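Local coordinates for Mgp-operon protein 3 (Mycoplasma pneumoniae, PDB 6RJ1) that is a surface adhesin whose extracellular domain, crystallised here, probably works with adhesin P1 in attaching the bacterium to sugar-bearing receptors on host cells, at residues A[157-160]-A[161-164]; A[468-471]-A[472-475]; A[963-967]-A[968-972]; A[893-896]-A[897-901]; A[260-263]-A[264-267]. One frame throughout, in Å; residues are numbered along the deposited sequence.

Contacts 1 and 5 are successive turns of two separate helices, 157-163 and 253-267, their centres about 30 Å apart. Contact 1 is buried and relies on leucines and a glutamine methylene over a tyrosine ring, whereas contact 5 is only partly buried and bears a lysine-glutamate salt bridge. Contact 2, a loop near the centre of the chain, is closed by one weak bond to a serine and a water bridging to another. Contacts 3 and 4 both lie at ends of strands: contact 3 turns strand 962-965 into a capped helix at the surface, and contact 4 leads strand 888-896 into a loop where an arginine and a glutamate approach without bonding and find their main partners outside.

Contact 1 of 5, residues A[157-160]-A[161-164]; sequences LYKT and LQDL
Gln162 lays its side chain over one face of the Tyr158 ring, one helical turn further along. Its CG methylene makes a CH-pi contact with that ring, 4.1 Å from the centroid and 26° off the normal. The amide lies near CE2, NE2 of Gln162 being 3.4 Å from Tyr158 CE2, with the amide and ring planes 31° apart: a tilted overlap rather than a flush stack. Tyr158 holds CG opposite its backbone N and beside its carbonyl carbon (chi1 -179°), which brings the ring alongside the next turn, where the extended chain of Gln162 crosses it. The phenol OH reaches beyond this pair to the backbone O of Gln67. A quarter-turn round the helix, Leu157 and Leu161 meet as branched hydrocarbon, CG of Leu157 being 3.9 Å from CD1 of Leu161, and both rest on Trp492 of strand 487-492. Underneath, the helical ladder holds: Leu161 N donates to Leu157 O at 3.0 Å and Gln162 N to Tyr158 O at 3.1 Å. Thr160 O receives Asp163 N and Leu164 N, both through weak bonds. Asp163 turns its carboxylate to Lys231 and Ser526, and Thr160 OG1 bonds to Ser526 O. The turn thus combines apolar contact between the leucines with a CH-pi contact from the Gln162 methylene, while the buried polar ends of Tyr158, Thr160 and Asp163 are satisfied by other parts of the chain.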
loop_
_atom_site.group_PDB
_atom_site.type_symbol
_atom_site.label_atom_id
_atom_site.label_comp_id
_atom_site.label_asym_id
_atom_site.label_seq_id
_atom_site.Cartn_x
_atom_site.Cartn_y
_atom_site.Cartn_z
ATOM N N LEU A 157 4.661 -8.925 -20.528
ATOM C CA LEU A 157 3.850 -8.764 -19.329
ATOM C C LEU A 157 2.858 -9.930 -19.237
ATOM O O LEU A 157 2.615 -10.440 -18.144
ATOM C CB LEU A 157 3.128 -7.410 -19.356
ATOM C CG LEU A 157 2.120 -7.079 -18.237
ATOM C CD1 LEU A 157 2.735 -7.190 -16.835
ATOM C CD2 LEU A 157 1.571 -5.700 -18.429
ATOM N N TYR A 158 2.344 -10.388 -20.392
ATOM C CA TYR A 158 1.433 -11.528 -20.482
ATOM C C TYR A 158 2.037 -12.783 -19.820
ATOM O O TYR A 158 1.355 -13.455 -19.041
ATOM C CB TYR A 158 1.033 -11.809 -21.941
ATOM C CG TYR A 158 0.074 -12.971 -22.055
ATOM C CD1 TYR A 158 -1.273 -12.820 -21.742
ATOM C CD2 TYR A 158 0.524 -14.240 -22.402
ATOM C CE1 TYR A 158 -2.153 -13.899 -21.795
ATOM C CE2 TYR A 158 -0.349 -15.324 -22.465
ATOM C CZ TYR A 158 -1.682 -15.150 -22.140
ATOM O OH TYR A 158 -2.549 -16.205 -22.167
ATOM N N LYS A 159 3.317 -13.072 -20.117
ATOM C CA LYS A 159 4.033 -14.218 -19.565
ATOM C C LYS A 159 4.128 -14.144 -18.045
ATOM O O LYS A 159 3.935 -15.164 -17.382
ATOM C CB LYS A 159 5.416 -14.377 -20.216
ATOM C CG LYS A 159 5.351 -14.940 -21.625
ATOM C CD LYS A 159 6.710 -15.389 -22.125
ATOM C CE LYS A 159 6.659 -15.880 -23.554
ATOM N NZ LYS A 159 6.702 -14.755 -24.527
ATOM N N THR A 160 4.361 -12.927 -17.495
ATOM C CA THR A 160 4.439 -12.670 -16.049
ATOM C C THR A 160 3.094 -12.952 -15.391
ATOM O O THR A 160 3.057 -13.599 -14.345
ATOM C CB THR A 160 4.850 -11.205 -15.762
ATOM O OG1 THR A 160 6.019 -10.866 -16.503
ATOM C CG2 THR A 160 5.074 -10.929 -14.262
ATOM N N LEU A 161 1.998 -12.451 -15.999
ATOM C CA LEU A 161 0.644 -12.587 -15.481
ATOM C C LEU A 161 0.146 -14.024 -15.454
ATOM O O LEU A 161 -0.631 -14.385 -14.569
ATOM C CB LEU A 161 -0.321 -11.667 -16.232
ATOM C CG LEU A 161 -0.036 -10.160 -16.117
ATOM C CD1 LEU A 161 -0.857 -9.375 -17.109
ATOM C CD2 LEU A 161 -0.238 -9.641 -14.686
ATOM N N GLN A 162 0.645 -14.856 -16.373
ATOM C CA GLN A 162 0.298 -16.273 -16.449
ATOM C C GLN A 162 0.773 -17.027 -15.214
ATOM O O GLN A 162 0.080 -17.935 -14.748
ATOM C CB GLN A 162 0.902 -16.920 -17.695
ATOM C CG GLN A 162 0.190 -16.573 -18.976
ATOM C CD GLN A 162 0.536 -17.560 -20.053
ATOM O OE1 GLN A 162 -0.225 -18.491 -20.339
ATOM N NE2 GLN A 162 1.690 -17.372 -20.675
ATOM N N ASP A 163 1.941 -16.638 -14.678
ATOM C CA ASP A 163 2.551 -17.275 -13.515
ATOM C C ASP A 163 2.468 -16.452 -12.244
ATOM O O ASP A 163 2.868 -16.939 -11.186
ATOM C CB ASP A 163 4.012 -17.635 -13.818
ATOM C CG ASP A 163 4.205 -18.917 -14.604
ATOM O OD1 ASP A 163 3.308 -19.803 -14.537
ATOM O OD2 ASP A 163 5.269 -19.052 -15.270
ATOM N N LEU A 164 1.950 -15.215 -12.328
ATOM C CA LEU A 164 1.829 -14.320 -11.177
ATOM C C LEU A 164 0.996 -14.893 -10.044
ATOM O O LEU A 164 -0.118 -15.383 -10.255
ATOM C CB LEU A 164 1.314 -12.932 -11.583
ATOM C CG LEU A 164 1.292 -11.864 -10.486
ATOM C CD1 LEU A 164 2.679 -11.319 -10.211
ATOM C CD2 LEU A 164 0.345 -10.752 -10.840
#

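Contact 2 of 5, residues A[468-471]-A[472-475]; sequences MGSD and RVPS
Ser475 folds back on Gly469, and this is the closely packed end of the turn: CB of Ser475 lies 3.9 Å from Gly469 CA, and its OG is 3.8 Å from the same carbon. A hydrogen-bonded water completes the closure, accepting from Gly469 N at 3.0 Å and lying 2.7 Å from Ser475 OG, which also has a weak hydrogen bond to Tyr538 O. With OG tucked between the backbone N and the carbonyl carbon (chi1 62°), the serine side chain faces Gly469 directly. Further round the bend, Ser470 OG takes a weak bond from Val473 N at 3.4 Å, and CB of Val473 lies 4.0 Å from that oxygen. The whole turn belongs to the loop joining strands 464-468 and 477-482, antiparallel neighbours in a mixed eight-stranded sheet, within a sequence region assigned to the MgpC adhesin family of the beta-propeller clan. Ser475 also packs on Ile540 of strand 538-546, and Gly469 O receives Gln457 NE2. The apex is looser. Asp471 and Arg472 are partly exposed, and although OD1 of Asp471 lies at the edge of the guanidinium, near its plane, it stays 4.3 Å from Arg472 NH2, too far for a salt bridge. The other carboxylate oxygen, Asp471 OD2, bonds to Thr780 OG1, and the bent arginine chain instead touches Met366 and Phe778.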
loop_
_atom_site.group_PDB
_atom_site.type_symbol
_atom_site.label_atom_id
_atom_site.label_comp_id
_atom_site.label_asym_id
_atom_site.label_seq_id
_atom_site.Cartn_x
_atom_site.Cartn_y
_atom_site.Cartn_z
ATOM N N MET A 468 -6.905 5.663 -8.348
ATOM C CA MET A 468 -5.920 4.746 -7.759
ATOM C C MET A 468 -6.593 3.786 -6.769
ATOM O O MET A 468 -7.744 4.012 -6.364
ATOM C CB MET A 468 -4.757 5.513 -7.112
ATOM C CG MET A 468 -3.824 6.145 -8.117
ATOM S SD MET A 468 -2.421 6.985 -7.342
ATOM C CE MET A 468 -1.577 7.622 -8.787
ATOM N N GLY A 469 -5.878 2.714 -6.420
ATOM C CA GLY A 469 -6.354 1.649 -5.544
ATOM C C GLY A 469 -6.426 2.015 -4.087
ATOM O O GLY A 469 -6.119 3.152 -3.713
ATOM N N SER A 470 -6.830 1.041 -3.249
ATOM C CA SER A 470 -6.969 1.229 -1.803
ATOM C C SER A 470 -5.648 1.081 -1.054
ATOM O O SER A 470 -4.646 0.654 -1.633
ATOM C CB SER A 470 -8.045 0.303 -1.230
ATOM O OG SER A 470 -7.655 -1.060 -1.188
ATOM N N ASP A 471 -5.650 1.470 0.222
ATOM C CA ASP A 471 -4.497 1.371 1.115
ATOM C C ASP A 471 -4.408 0.019 1.822
ATOM O O ASP A 471 -3.408 -0.244 2.499
ATOM C CB ASP A 471 -4.481 2.521 2.162
ATOM C CG ASP A 471 -5.814 2.927 2.779
ATOM O OD1 ASP A 471 -6.592 2.023 3.175
ATOM O OD2 ASP A 471 -6.068 4.152 2.889
ATOM N N ARG A 472 -5.421 -0.846 1.658
ATOM C CA ARG A 472 -5.401 -2.110 2.365
ATOM C C ARG A 472 -5.184 -3.328 1.477
ATOM O O ARG A 472 -4.847 -4.385 2.008
ATOM C CB ARG A 472 -6.640 -2.270 3.249
ATOM C CG ARG A 472 -6.240 -2.665 4.667
ATOM C CD ARG A 472 -6.839 -1.752 5.699
ATOM N NE ARG A 472 -8.107 -2.273 6.197
ATOM C CZ ARG A 472 -9.290 -1.758 5.888
ATOM N NH1 ARG A 472 -10.400 -2.285 6.388
ATOM N NH2 ARG A 472 -9.374 -0.703 5.085
ATOM N N VAL A 473 -5.345 -3.195 0.139
ATOM C CA VAL A 473 -5.100 -4.278 -0.833
ATOM C C VAL A 473 -4.152 -3.719 -1.914
ATOM O O VAL A 473 -4.392 -2.600 -2.377
ATOM C CB VAL A 473 -6.411 -4.854 -1.443
ATOM C CG1 VAL A 473 -6.132 -5.884 -2.529
ATOM C CG2 VAL A 473 -7.308 -5.458 -0.378
ATOM N N PRO A 474 -3.076 -4.456 -2.325
ATOM C CA PRO A 474 -2.181 -3.925 -3.373
ATOM C C PRO A 474 -2.883 -3.784 -4.722
ATOM O O PRO A 474 -3.774 -4.572 -5.049
ATOM C CB PRO A 474 -1.045 -4.952 -3.421
ATOM C CG PRO A 474 -1.648 -6.208 -2.923
ATOM C CD PRO A 474 -2.622 -5.791 -1.871
ATOM N N SER A 475 -2.523 -2.733 -5.469
ATOM C CA SER A 475 -3.089 -2.433 -6.776
ATOM C C SER A 475 -1.988 -2.448 -7.830
ATOM O O SER A 475 -0.915 -1.893 -7.612
ATOM C CB SER A 475 -3.847 -1.110 -6.753
ATOM O OG SER A 475 -3.015 -0.011 -6.432
HETATM O O HOH W 1 -3.401 2.048 -8.060
#

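Contact 3 of 5, residues A[963-967]-A[968-972]; sequences FEKDD and QLSEN
Asp966 swings its carboxylate under the first turn of the helix because CG stands opposite the backbone N (chi1 -166°), and there OD1 accepts from Leu969 N at 3.0 Å. This is an N-cap bond: the amide comes to the anti side of the oxygen, 26° out of the carboxylate plane. Ser970 puts OG beside its own backbone N (chi1 -64°), pointing it back at the carbonyl of Asp966, so that Asp966 O has two donors, Ser970 N at 2.9 Å and Ser970 OG at 2.7 Å. The hydroxyl reaches it from above the carbonyl plane. Beside the cap, the isobutyl group of Leu969 crosses the aspartate obliquely, its CB 3.6 Å from Asp966 OD1. Glu971 N continues the helical ladder to Asp967 O at 3.0 Å. The capping carboxylate probably suits the positive end of the helix dipole. Lys965 runs past this corner and bends at its end, its NZ 3.9 Å from Ser970 CB, and forms a salt bridge to Asp954. The corner carries strand 962-965, beside strand 952-959 in a four-stranded antiparallel sheet, through the N-cap Asp966 into helix 967-974; Ser970 OG bonds to Ile955 N, and Leu969 packs on Ile955 and on Phe939 of strand 939-945.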
loop_
_atom_site.group_PDB
_atom_site.type_symbol
_atom_site.label_atom_id
_atom_site.label_comp_id
_atom_site.label_asym_id
_atom_site.label_seq_id
_atom_site.Cartn_x
_atom_site.Cartn_y
_atom_site.Cartn_z
ATOM N N PHE A 963 -10.152 21.332 20.470
ATOM C CA PHE A 963 -11.592 21.470 20.660
ATOM C C PHE A 963 -12.106 21.193 22.051
ATOM O O PHE A 963 -11.639 20.277 22.724
ATOM C CB PHE A 963 -12.346 20.591 19.664
ATOM C CG PHE A 963 -12.199 21.005 18.226
ATOM C CD1 PHE A 963 -13.094 21.894 17.647
ATOM C CD2 PHE A 963 -11.189 20.473 17.432
ATOM C CE1 PHE A 963 -12.972 22.258 16.308
ATOM C CE2 PHE A 963 -11.066 20.837 16.092
ATOM C CZ PHE A 963 -11.956 21.728 15.539
ATOM N N GLU A 964 -13.125 21.966 22.448
ATOM C CA GLU A 964 -13.807 21.840 23.727
ATOM C C GLU A 964 -15.286 22.086 23.499
ATOM O O GLU A 964 -15.653 23.090 22.885
ATOM C CB GLU A 964 -13.231 22.837 24.750
ATOM C CG GLU A 964 -13.400 22.429 26.209
ATOM C CD GLU A 964 -12.578 21.236 26.658
ATOM O OE1 GLU A 964 -11.410 21.439 27.064
ATOM O OE2 GLU A 964 -13.104 20.100 26.620
ATOM N N LYS A 965 -16.129 21.152 23.965
ATOM C CA LYS A 965 -17.587 21.192 23.821
ATOM C C LYS A 965 -18.205 22.402 24.521
ATOM O O LYS A 965 -17.863 22.690 25.677
ATOM C CB LYS A 965 -18.203 19.887 24.358
ATOM C CG LYS A 965 -19.685 19.698 24.087
ATOM C CD LYS A 965 -20.280 18.727 25.097
ATOM C CE LYS A 965 -21.790 18.757 25.153
ATOM N NZ LYS A 965 -22.415 17.988 24.041
ATOM N N ASP A 966 -19.109 23.111 23.813
ATOM C CA ASP A 966 -19.831 24.256 24.358
ATOM C C ASP A 966 -21.207 23.754 24.756
ATOM O O ASP A 966 -22.079 23.623 23.904
ATOM C CB ASP A 966 -19.916 25.407 23.337
ATOM C CG ASP A 966 -20.358 26.733 23.930
ATOM O OD1 ASP A 966 -21.506 26.816 24.412
ATOM O OD2 ASP A 966 -19.561 27.691 23.900
ATOM N N ASP A 967 -21.383 23.431 26.049
ATOM C CA ASP A 967 -22.619 22.898 26.637
ATOM C C ASP A 967 -23.821 23.805 26.420
ATOM O O ASP A 967 -24.909 23.300 26.155
ATOM C CB ASP A 967 -22.433 22.612 28.140
ATOM C CG ASP A 967 -21.194 21.805 28.502
ATOM O OD1 ASP A 967 -20.866 20.841 27.762
ATOM O OD2 ASP A 967 -20.560 22.127 29.532
ATOM N N GLN A 968 -23.619 25.138 26.527
ATOM C CA GLN A 968 -24.637 26.174 26.342
ATOM C C GLN A 968 -25.262 26.136 24.952
ATOM O O GLN A 968 -26.486 26.103 24.844
ATOM C CB GLN A 968 -24.024 27.554 26.579
ATOM C CG GLN A 968 -24.209 28.075 27.982
ATOM C CD GLN A 968 -24.906 29.405 27.954
ATOM O OE1 GLN A 968 -26.086 29.526 28.305
ATOM N NE2 GLN A 968 -24.189 30.430 27.513
ATOM N N LEU A 969 -24.417 26.163 23.898
ATOM C CA LEU A 969 -24.838 26.146 22.502
ATOM C C LEU A 969 -25.268 24.765 22.049
ATOM O O LEU A 969 -26.183 24.674 21.235
ATOM C CB LEU A 969 -23.741 26.691 21.569
ATOM C CG LEU A 969 -23.476 28.202 21.617
ATOM C CD1 LEU A 969 -22.204 28.544 20.892
ATOM C CD2 LEU A 969 -24.621 28.990 21.017
ATOM N N SER A 970 -24.602 23.694 22.548
ATOM C CA SER A 970 -24.930 22.308 22.196
ATOM C C SER A 970 -26.337 21.958 22.655
ATOM O O SER A 970 -27.080 21.356 21.882
ATOM C CB SER A 970 -23.921 21.327 22.782
ATOM O OG SER A 970 -22.632 21.531 22.229
ATOM N N GLU A 971 -26.717 22.367 23.884
ATOM C CA GLU A 971 -28.058 22.133 24.417
ATOM C C GLU A 971 -29.059 23.008 23.655
ATOM O O GLU A 971 -30.105 22.506 23.251
ATOM C CB GLU A 971 -28.125 22.413 25.931
ATOM C CG GLU A 971 -29.448 22.005 26.564
ATOM C CD GLU A 971 -29.811 22.730 27.847
ATOM O OE1 GLU A 971 -30.645 23.664 27.791
ATOM O OE2 GLU A 971 -29.266 22.355 28.910
ATOM N N ASN A 972 -28.709 24.299 23.435
ATOM C CA ASN A 972 -29.503 25.314 22.729
ATOM C C ASN A 972 -29.917 24.868 21.322
ATOM O O ASN A 972 -31.082 25.020 20.950
ATOM C CB ASN A 972 -28.726 26.634 22.664
ATOM C CG ASN A 972 -29.481 27.774 22.042
ATOM O OD1 ASN A 972 -30.301 28.429 22.690
ATOM N ND2 ASN A 972 -29.206 28.036 20.770
#

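Contact 4 of 5, residues A[893-896]-A[897-901]; sequences VSRT and GIEFN
OE1 of Glu899 lies 4.1 Å from Arg895 CD and is held in a salt bridge by Arg811 NH2, so its main charge partner comes from outside the turn. Arg895 approaches it without closing: its NE remains 4.3 Å from Glu899 OE1, near enough for some electrostatic attraction but short of a bond. The two flat groups stand almost perpendicular, guanidinium and carboxylate planes 85° apart, and OE1 sits at the guanidinium edge, near its plane. The bend at chi2 of Glu899 (-66°) folds the carboxylate back over the strand end, bringing OE2 to 4.2 Å from Arg895 CB and 3.7 Å from Thr896 O. The arginine is extended from CG to NE and runs on to Tyr856 OH, which takes its NH1. Both arginines lie near the Glu899 carboxylate, whose negative charge probably suits them. Here strand 888-896 ends in an antiparallel sheet, between strands 862-868 and 914-920; the loop beyond it leads to strand 914-920, one of its antiparallel partners. The chain turns at Gly897, whose positive phi of 89° is a conformation natural to glycine. Thr896 itself leans on Ala914 and Leu916 of strand 914-920. Further along the loop, Asn901 ND2 stands 3.5 Å above the plane of the Phe900 ring, over its centre, while Phe900 rests its side chain on Pro816 and Leu822.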
loop_
_atom_site.group_PDB
_atom_site.type_symbol
_atom_site.label_atom_id
_atom_site.label_comp_id
_atom_site.label_asym_id
_atom_site.label_seq_id
_atom_site.Cartn_x
_atom_site.Cartn_y
_atom_site.Cartn_z
ATOM N N VAL A 893 -3.784 17.755 12.485
ATOM C CA VAL A 893 -2.391 17.772 12.061
ATOM C C VAL A 893 -1.962 19.225 11.805
ATOM O O VAL A 893 -2.623 19.945 11.062
ATOM C CB VAL A 893 -2.073 16.795 10.904
ATOM C CG1 VAL A 893 -0.610 16.899 10.490
ATOM C CG2 VAL A 893 -2.398 15.354 11.300
ATOM N N SER A 894 -0.886 19.662 12.465
ATOM C CA SER A 894 -0.371 21.024 12.349
ATOM C C SER A 894 1.084 21.020 11.896
ATOM O O SER A 894 1.795 20.051 12.134
ATOM C CB SER A 894 -0.497 21.747 13.687
ATOM O OG SER A 894 -0.010 20.969 14.771
ATOM N N ARG A 895 1.527 22.110 11.259
ATOM C CA ARG A 895 2.908 22.265 10.804
ATOM C C ARG A 895 3.818 22.633 11.975
ATOM O O ARG A 895 3.401 23.366 12.875
ATOM C CB ARG A 895 2.998 23.367 9.741
ATOM C CG ARG A 895 2.512 22.974 8.367
ATOM C CD ARG A 895 2.649 24.145 7.417
ATOM N NE ARG A 895 2.386 23.765 6.026
ATOM C CZ ARG A 895 1.179 23.715 5.471
ATOM N NH1 ARG A 895 0.101 24.003 6.184
ATOM N NH2 ARG A 895 1.041 23.363 4.202
ATOM N N THR A 896 5.066 22.137 11.958
ATOM C CA THR A 896 6.102 22.434 12.960
ATOM C C THR A 896 7.444 22.651 12.255
ATOM O O THR A 896 7.667 22.104 11.173
ATOM C CB THR A 896 6.224 21.326 14.043
ATOM O OG1 THR A 896 6.538 20.071 13.444
ATOM C CG2 THR A 896 4.986 21.202 14.934
ATOM N N GLY A 897 8.317 23.441 12.873
ATOM C CA GLY A 897 9.654 23.734 12.362
ATOM C C GLY A 897 9.746 24.935 11.441
ATOM O O GLY A 897 8.728 25.560 11.114
ATOM N N ILE A 898 10.986 25.258 11.018
ATOM C CA ILE A 898 11.307 26.365 10.108
ATOM C C ILE A 898 10.773 26.009 8.711
ATOM O O ILE A 898 10.919 24.868 8.265
ATOM C CB ILE A 898 12.840 26.679 10.083
ATOM C CG1 ILE A 898 13.501 26.653 11.509
ATOM C CG2 ILE A 898 13.162 27.986 9.335
ATOM C CD1 ILE A 898 12.954 27.632 12.623
ATOM N N GLU A 899 10.139 26.983 8.042
ATOM C CA GLU A 899 9.550 26.808 6.714
ATOM C C GLU A 899 10.430 27.405 5.607
ATOM O O GLU A 899 11.275 28.258 5.891
ATOM C CB GLU A 899 8.123 27.391 6.675
ATOM C CG GLU A 899 7.166 26.786 7.698
ATOM C CD GLU A 899 6.801 25.321 7.523
ATOM O OE1 GLU A 899 6.504 24.914 6.375
ATOM O OE2 GLU A 899 6.790 24.586 8.538
ATOM N N PHE A 900 10.242 26.940 4.351
ATOM C CA PHE A 900 10.985 27.393 3.170
ATOM C C PHE A 900 10.672 28.863 2.867
ATOM O O PHE A 900 9.499 29.241 2.799
ATOM C CB PHE A 900 10.681 26.482 1.966
ATOM C CG PHE A 900 11.584 26.626 0.759
ATOM C CD1 PHE A 900 12.967 26.507 0.883
ATOM C CD2 PHE A 900 11.050 26.802 -0.512
ATOM C CE1 PHE A 900 13.799 26.627 -0.235
ATOM C CE2 PHE A 900 11.882 26.909 -1.630
ATOM C CZ PHE A 900 13.251 26.821 -1.483
ATOM N N ASN A 901 11.726 29.695 2.736
ATOM C CA ASN A 901 11.652 31.148 2.507
ATOM C C ASN A 901 10.836 31.874 3.598
ATOM O O ASN A 901 10.163 32.863 3.296
ATOM C CB ASN A 901 11.144 31.521 1.088
ATOM C CG ASN A 901 11.432 30.553 -0.033
ATOM O OD1 ASN A 901 10.513 30.093 -0.719
ATOM N ND2 ASN A 901 12.693 30.238 -0.270
#

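Contact 5 of 5, residues A[260-263]-A[264-267]; sequences EKTT and AEND
Ala264 opens the second half of this helical stretch, its N donating to Glu260 O at 3.1 Å and its CB lying 3.6 Å from the same oxygen; the methyl group also faces Tyr239 and Trp256. Glu265 comes next and carries the main side-chain contact. Its N bonds to Lys261 O at 2.9 Å. Its chain, extended beyond CG, meets the lysine ammonium in a salt bridge, Lys261 NZ to Glu265 OE1 at 2.8 Å, and OE2 takes a weak second bond from the same nitrogen. With CG anti to the backbone N, the lysine chain bends at chi3 (75°) and chi4 (72°), curling NZ round to the syn side of OE1. OE2 of Glu265 also lies 3.7 Å from Thr262 CG2. Asn266 follows, N bonded to Thr262 O at 3.1 Å. Asp267 closes the helix, its N donating to Thr263 O at 3.1 Å while its carboxylate turns away to Lys355 N and Ser354 OG. Salt bridges from i to i+4 are common along helices, and this one probably steadies the turn. It lies on a partly exposed face where Glu265 also touches Tyr239 and Lys261 touches Trp256, while buried Ala264 packs on the same two rings.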
loop_
_atom_site.group_PDB
_atom_site.type_symbol
_atom_site.label_atom_id
_atom_site.label_comp_id
_atom_site.label_asym_id
_atom_site.label_seq_id
_atom_site.Cartn_x
_atom_site.Cartn_y
_atom_site.Cartn_z
ATOM N N GLU A 260 -7.672 -29.340 2.376
ATOM C CA GLU A 260 -7.525 -28.264 3.360
ATOM C C GLU A 260 -8.675 -27.235 3.409
ATOM O O GLU A 260 -8.838 -26.573 4.438
ATOM C CB GLU A 260 -6.175 -27.569 3.187
ATOM C CG GLU A 260 -5.535 -27.134 4.496
ATOM C CD GLU A 260 -5.297 -28.171 5.583
ATOM O OE1 GLU A 260 -5.064 -29.359 5.256
ATOM O OE2 GLU A 260 -5.331 -27.782 6.773
ATOM N N LYS A 261 -9.486 -27.129 2.342
ATOM C CA LYS A 261 -10.647 -26.238 2.306
ATOM C C LYS A 261 -11.652 -26.719 3.368
ATOM O O LYS A 261 -12.003 -25.942 4.252
ATOM C CB LYS A 261 -11.277 -26.225 0.899
ATOM C CG LYS A 261 -12.547 -25.386 0.752
ATOM C CD LYS A 261 -13.262 -25.625 -0.589
ATOM C CE LYS A 261 -14.019 -26.936 -0.682
ATOM N NZ LYS A 261 -15.254 -26.936 0.148
ATOM N N THR A 262 -12.043 -28.020 3.320
ATOM C CA THR A 262 -12.987 -28.640 4.261
ATOM C C THR A 262 -12.477 -28.589 5.702
ATOM O O THR A 262 -13.282 -28.437 6.622
ATOM C CB THR A 262 -13.388 -30.066 3.828
ATOM O OG1 THR A 262 -12.228 -30.891 3.739
ATOM C CG2 THR A 262 -14.163 -30.091 2.512
ATOM N N THR A 263 -11.139 -28.691 5.889
ATOM C CA THR A 263 -10.474 -28.617 7.193
ATOM C C THR A 263 -10.724 -27.236 7.807
ATOM O O THR A 263 -11.195 -27.152 8.942
ATOM C CB THR A 263 -8.978 -28.960 7.056
ATOM O OG1 THR A 263 -8.850 -30.292 6.559
ATOM C CG2 THR A 263 -8.218 -28.831 8.373
ATOM N N ALA A 264 -10.446 -26.166 7.029
ATOM C CA ALA A 264 -10.641 -24.772 7.424
ATOM C C ALA A 264 -12.120 -24.444 7.640
ATOM O O ALA A 264 -12.443 -23.716 8.575
ATOM C CB ALA A 264 -10.047 -23.846 6.379
ATOM N N GLU A 265 -13.012 -24.994 6.790
ATOM C CA GLU A 265 -14.466 -24.798 6.863
ATOM C C GLU A 265 -15.032 -25.281 8.202
ATOM O O GLU A 265 -15.869 -24.597 8.797
ATOM C CB GLU A 265 -15.175 -25.517 5.698
ATOM C CG GLU A 265 -15.085 -24.787 4.368
ATOM C CD GLU A 265 -15.508 -25.550 3.125
ATOM O OE1 GLU A 265 -15.655 -24.899 2.065
ATOM O OE2 GLU A 265 -15.687 -26.788 3.199
ATOM N N ASN A 266 -14.558 -26.449 8.676
ATOM C CA ASN A 266 -14.989 -27.054 9.935
ATOM C C ASN A 266 -14.399 -26.336 11.151
ATOM O O ASN A 266 -15.111 -26.143 12.145
ATOM C CB ASN A 266 -14.640 -28.550 9.971
ATOM C CG ASN A 266 -15.285 -29.389 8.887
ATOM O OD1 ASN A 266 -16.434 -29.167 8.471
ATOM N ND2 ASN A 266 -14.551 -30.389 8.412
ATOM N N ASP A 267 -13.106 -25.944 11.066
ATOM C CA ASP A 267 -12.382 -25.253 12.138
ATOM C C ASP A 267 -12.831 -23.805 12.332
ATOM O O ASP A 267 -12.914 -23.340 13.472
ATOM C CB ASP A 267 -10.863 -25.313 11.903
ATOM C CG ASP A 267 -10.029 -24.777 13.053
ATOM O OD1 ASP A 267 -10.086 -25.369 14.160
ATOM O OD2 ASP A 267 -9.311 -23.773 12.848
#